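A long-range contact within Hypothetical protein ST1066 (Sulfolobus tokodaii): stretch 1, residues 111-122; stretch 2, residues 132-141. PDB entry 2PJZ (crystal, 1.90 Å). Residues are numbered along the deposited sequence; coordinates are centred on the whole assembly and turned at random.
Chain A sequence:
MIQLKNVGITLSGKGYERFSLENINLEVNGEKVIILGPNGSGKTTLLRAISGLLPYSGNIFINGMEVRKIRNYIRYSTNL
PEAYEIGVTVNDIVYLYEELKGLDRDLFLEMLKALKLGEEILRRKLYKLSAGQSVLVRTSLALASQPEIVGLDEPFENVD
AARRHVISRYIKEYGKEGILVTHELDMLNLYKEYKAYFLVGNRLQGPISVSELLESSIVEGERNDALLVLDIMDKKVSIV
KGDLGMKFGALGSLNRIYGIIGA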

# COMPACT_ATOMS: atom_id res chain seq x y z
N MET A 111 -1.01 12.36 -16.75
CA MET A 111 -1.79 11.46 -15.91
C MET A 111 -3.21 11.98 -15.68
O MET A 111 -4.17 11.23 -15.81
N LEU A 112 -3.36 13.26 -15.35
CA LEU A 112 -4.70 13.82 -15.12
C LEU A 112 -5.57 13.66 -16.39
O LEU A 112 -6.71 13.20 -16.33
N LYS A 113 -4.98 13.98 -17.54
CA LYS A 113 -5.66 13.83 -18.83
C LYS A 113 -6.04 12.37 -19.16
O LYS A 113 -7.19 12.11 -19.54
N ALA A 114 -5.12 11.42 -18.97
CA ALA A 114 -5.44 10.01 -19.10
C ALA A 114 -6.57 9.56 -18.17
O ALA A 114 -7.37 8.69 -18.53
N LEU A 115 -6.67 10.18 -17.00
CA LEU A 115 -7.69 9.86 -15.98
C LEU A 115 -9.03 10.57 -16.24
O LEU A 115 -9.98 10.44 -15.44
N LYS A 116 -9.07 11.35 -17.32
CA LYS A 116 -10.24 12.18 -17.66
C LYS A 116 -10.71 12.96 -16.44
O LYS A 116 -11.89 12.93 -16.07
N LEU A 117 -9.75 13.59 -15.77
CA LEU A 117 -9.99 14.57 -14.72
C LEU A 117 -9.62 15.89 -15.38
O LEU A 117 -8.50 16.04 -15.90
N GLY A 118 -10.57 16.82 -15.36
CA GLY A 118 -10.48 18.04 -16.14
C GLY A 118 -9.35 18.98 -15.76
O GLY A 118 -8.86 18.95 -14.64
N GLU A 119 -8.98 19.83 -16.71
CA GLU A 119 -7.96 20.88 -16.54
C GLU A 119 -8.26 21.77 -15.33
O GLU A 119 -7.35 22.30 -14.68
N GLU A 120 -9.56 21.92 -15.05
CA GLU A 120 -10.06 22.74 -13.96
C GLU A 120 -9.74 22.17 -12.59
O GLU A 120 -9.78 22.89 -11.60
N ILE A 121 -9.44 20.87 -12.53
CA ILE A 121 -9.11 20.21 -11.26
C ILE A 121 -7.89 20.85 -10.60
O ILE A 121 -7.80 20.88 -9.38
N LEU A 122 -6.99 21.42 -11.42
CA LEU A 122 -5.81 22.15 -10.92
C LEU A 122 -6.19 23.31 -10.03
O LEU A 122 -5.56 23.58 -9.01
N GLY A 132 -12.58 9.46 -4.52
CA GLY A 132 -11.96 8.91 -5.73
C GLY A 132 -11.03 9.91 -6.40
O GLY A 132 -9.89 9.59 -6.75
N GLN A 133 -11.50 11.14 -6.57
CA GLN A 133 -10.66 12.20 -7.14
C GLN A 133 -9.41 12.52 -6.31
O GLN A 133 -8.31 12.69 -6.88
N SER A 134 -9.58 12.63 -5.00
CA SER A 134 -8.49 12.92 -4.05
C SER A 134 -7.37 11.87 -4.15
O SER A 134 -6.19 12.25 -4.30
N VAL A 135 -7.73 10.59 -4.07
CA VAL A 135 -6.72 9.51 -4.19
C VAL A 135 -6.06 9.46 -5.57
O VAL A 135 -4.85 9.22 -5.67
N LEU A 136 -6.83 9.71 -6.63
CA LEU A 136 -6.22 9.73 -7.96
C LEU A 136 -5.23 10.85 -8.08
O LEU A 136 -4.12 10.63 -8.60
N VAL A 137 -5.60 12.03 -7.59
CA VAL A 137 -4.68 13.19 -7.62
C VAL A 137 -3.42 12.91 -6.77
O VAL A 137 -2.27 13.14 -7.22
N ARG A 138 -3.63 12.38 -5.56
CA ARG A 138 -2.50 12.10 -4.66
C ARG A 138 -1.55 11.01 -5.19
O ARG A 138 -0.31 11.12 -5.09
N THR A 139 -2.12 9.96 -5.77
CA THR A 139 -1.30 8.93 -6.42
C THR A 139 -0.52 9.52 -7.62
O THR A 139 0.67 9.26 -7.81
N SER A 140 -1.20 10.35 -8.40
CA SER A 140 -0.57 11.00 -9.54
C SER A 140 0.57 11.92 -9.08
O SER A 140 1.66 11.91 -9.66
N LEU A 141 0.34 12.71 -8.04
CA LEU A 141 1.43 13.53 -7.45
C LEU A 141 2.64 12.66 -7.01
O LEU A 141 3.81 13.02 -7.26

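Packing of residues 111-122 against the helical stretch 132-141 in ST1066. The contact is made largely by apolar side chains, with no hydrogen bond crossing between the stretches; together they bury 397 Å². Ser-140 has the largest covered area, 68 Å², although it is small: its CA lies 6.5 Å from the CA of Met-111, and its CA-to-CB bond points toward stretch 1. In the m rotamer its hydroxyl turns back along its own helix, and Ser-140 OG donates a hydrogen bond to Leu-136 O (2.8 Å). The polar group is thereby satisfied within the helix and can lie against apolar atoms, with Leu-115 CD1 3.5 Å from Ser-140 OG. Met-111 (m, t, t) also points toward the helix, and its extended side chain brings SD to 3.6 Å from Ser-140 O.

One turn earlier, Leu-136 (m, t; 54 Å²) points toward stretch 1 and meets two leucines. Leu-115 CD2 reaches Leu-136 CD2 at 3.8 Å, while Leu-117 CD1 lies 4.1 Å from Leu-136 CB. Both partners are m, t and point toward the helix. Between them Lys-116, with positive phi, ends the helix in a Schellman motif; its side chain stays exposed and out of reach.

Leu-117 (51 Å²) bridges several residues: its CD1 also sits 4.2 Å from Val-137 CG2, and its CD2 approaches Gln-133 CG at 4.2 Å, so Gln-133 (m, t) contributes the aliphatic part of its chain. Val-137 (t) projects sideways, yet its CG2 gathers further contacts, with Ile-121 CD1 at 3.8 Å and Leu-112 CD2 at 4.3 Å. Ile-121 (t, t) points toward the helix, whereas Leu-112 (m, t) starts sideways and brings only its end nearer. Ser-134 points away, where its OG accepts a hydrogen bond from Arg-138 NE (2.9 Å).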

# COMPACT_ATOMS: atom_id res chain seq x y z
CB MET A 111 -1.08 11.28 -14.54
CG MET A 111 0.31 10.62 -14.62
SD MET A 111 1.15 10.58 -12.98
CE MET A 111 2.57 9.56 -13.46
CB LEU A 112 -4.63 15.29 -14.72
CG LEU A 112 -4.19 15.73 -13.34
CD1 LEU A 112 -4.55 17.20 -13.15
CD2 LEU A 112 -4.84 14.88 -12.27
CB LYS A 113 -4.82 14.46 -19.96
CG LYS A 113 -5.50 14.36 -21.33
CD LYS A 113 -4.57 14.78 -22.43
CE LYS A 113 -5.22 14.50 -23.80
NZ LYS A 113 -4.36 15.02 -24.91
CB ALA A 114 -4.19 9.13 -18.90
CB LEU A 115 -7.19 10.20 -14.57
CG LEU A 115 -6.10 9.28 -13.96
CD1 LEU A 115 -5.39 9.96 -12.76
CD2 LEU A 115 -6.68 7.90 -13.58
CB LYS A 116 -11.35 11.32 -18.27
CG LYS A 116 -10.92 10.58 -19.52
CD LYS A 116 -11.94 9.51 -19.92
CE LYS A 116 -11.45 8.71 -21.13
NZ LYS A 116 -10.78 9.58 -22.14
CB LEU A 117 -9.09 14.33 -13.50
CG LEU A 117 -9.17 13.04 -12.68
CD1 LEU A 117 -8.08 13.01 -11.61
CD2 LEU A 117 -10.53 12.89 -12.04
CB GLU A 119 -7.95 21.75 -17.81
CG GLU A 119 -6.56 22.02 -18.41
CD GLU A 119 -5.52 22.37 -17.36
OE1 GLU A 119 -5.65 23.44 -16.71
OE2 GLU A 119 -4.56 21.58 -17.19
CB GLU A 120 -11.58 22.94 -14.10
CG GLU A 120 -12.43 21.68 -13.92
CD GLU A 120 -12.54 20.85 -15.20
OE1 GLU A 120 -11.69 21.02 -16.11
OE2 GLU A 120 -13.48 20.03 -15.28
CB ILE A 121 -8.96 18.66 -11.44
CG1 ILE A 121 -9.16 17.93 -10.11
CG2 ILE A 121 -7.64 18.30 -12.09
CD1 ILE A 121 -9.32 16.43 -10.27
CB LEU A 122 -4.98 22.72 -12.09
CG LEU A 122 -3.98 21.86 -12.84
CD1 LEU A 122 -4.70 20.87 -13.74
CD2 LEU A 122 -3.06 22.74 -13.68
CB GLN A 133 -11.48 13.48 -7.29
CG GLN A 133 -12.50 13.44 -8.42
CD GLN A 133 -13.29 14.74 -8.48
OE1 GLN A 133 -13.46 15.43 -7.47
NE2 GLN A 133 -13.76 15.09 -9.68
CB SER A 134 -9.02 12.96 -2.61
OG SER A 134 -7.96 13.19 -1.68
CB VAL A 135 -7.21 8.10 -3.71
CG1 VAL A 135 -8.09 7.38 -4.76
CG2 VAL A 135 -6.00 7.21 -3.38
CB LEU A 136 -7.27 9.83 -9.08
CG LEU A 136 -8.06 8.53 -9.27
CD1 LEU A 136 -9.29 8.78 -10.19
CD2 LEU A 136 -7.19 7.41 -9.81
CB VAL A 137 -5.40 14.50 -7.21
CG1 VAL A 137 -4.41 15.65 -6.92
CG2 VAL A 137 -6.40 14.91 -8.31
CB ARG A 138 -3.02 11.75 -3.24
CG ARG A 138 -3.49 13.00 -2.47
CD ARG A 138 -3.99 12.64 -1.04
NE ARG A 138 -5.33 12.03 -1.04
CZ ARG A 138 -5.59 10.75 -0.81
NH1 ARG A 138 -4.62 9.87 -0.52
NH2 ARG A 138 -6.85 10.33 -0.84
CB THR A 139 -2.13 7.69 -6.81
OG1 THR A 139 -2.69 7.10 -5.63
CG2 THR A 139 -1.25 6.63 -7.50
CB SER A 140 -1.62 11.76 -10.37
OG SER A 140 -2.54 10.85 -10.94
CB LEU A 141 0.91 14.33 -6.26
CG LEU A 141 -0.04 15.50 -6.57
CD1 LEU A 141 -0.80 15.87 -5.32
CD2 LEU A 141 0.72 16.73 -7.13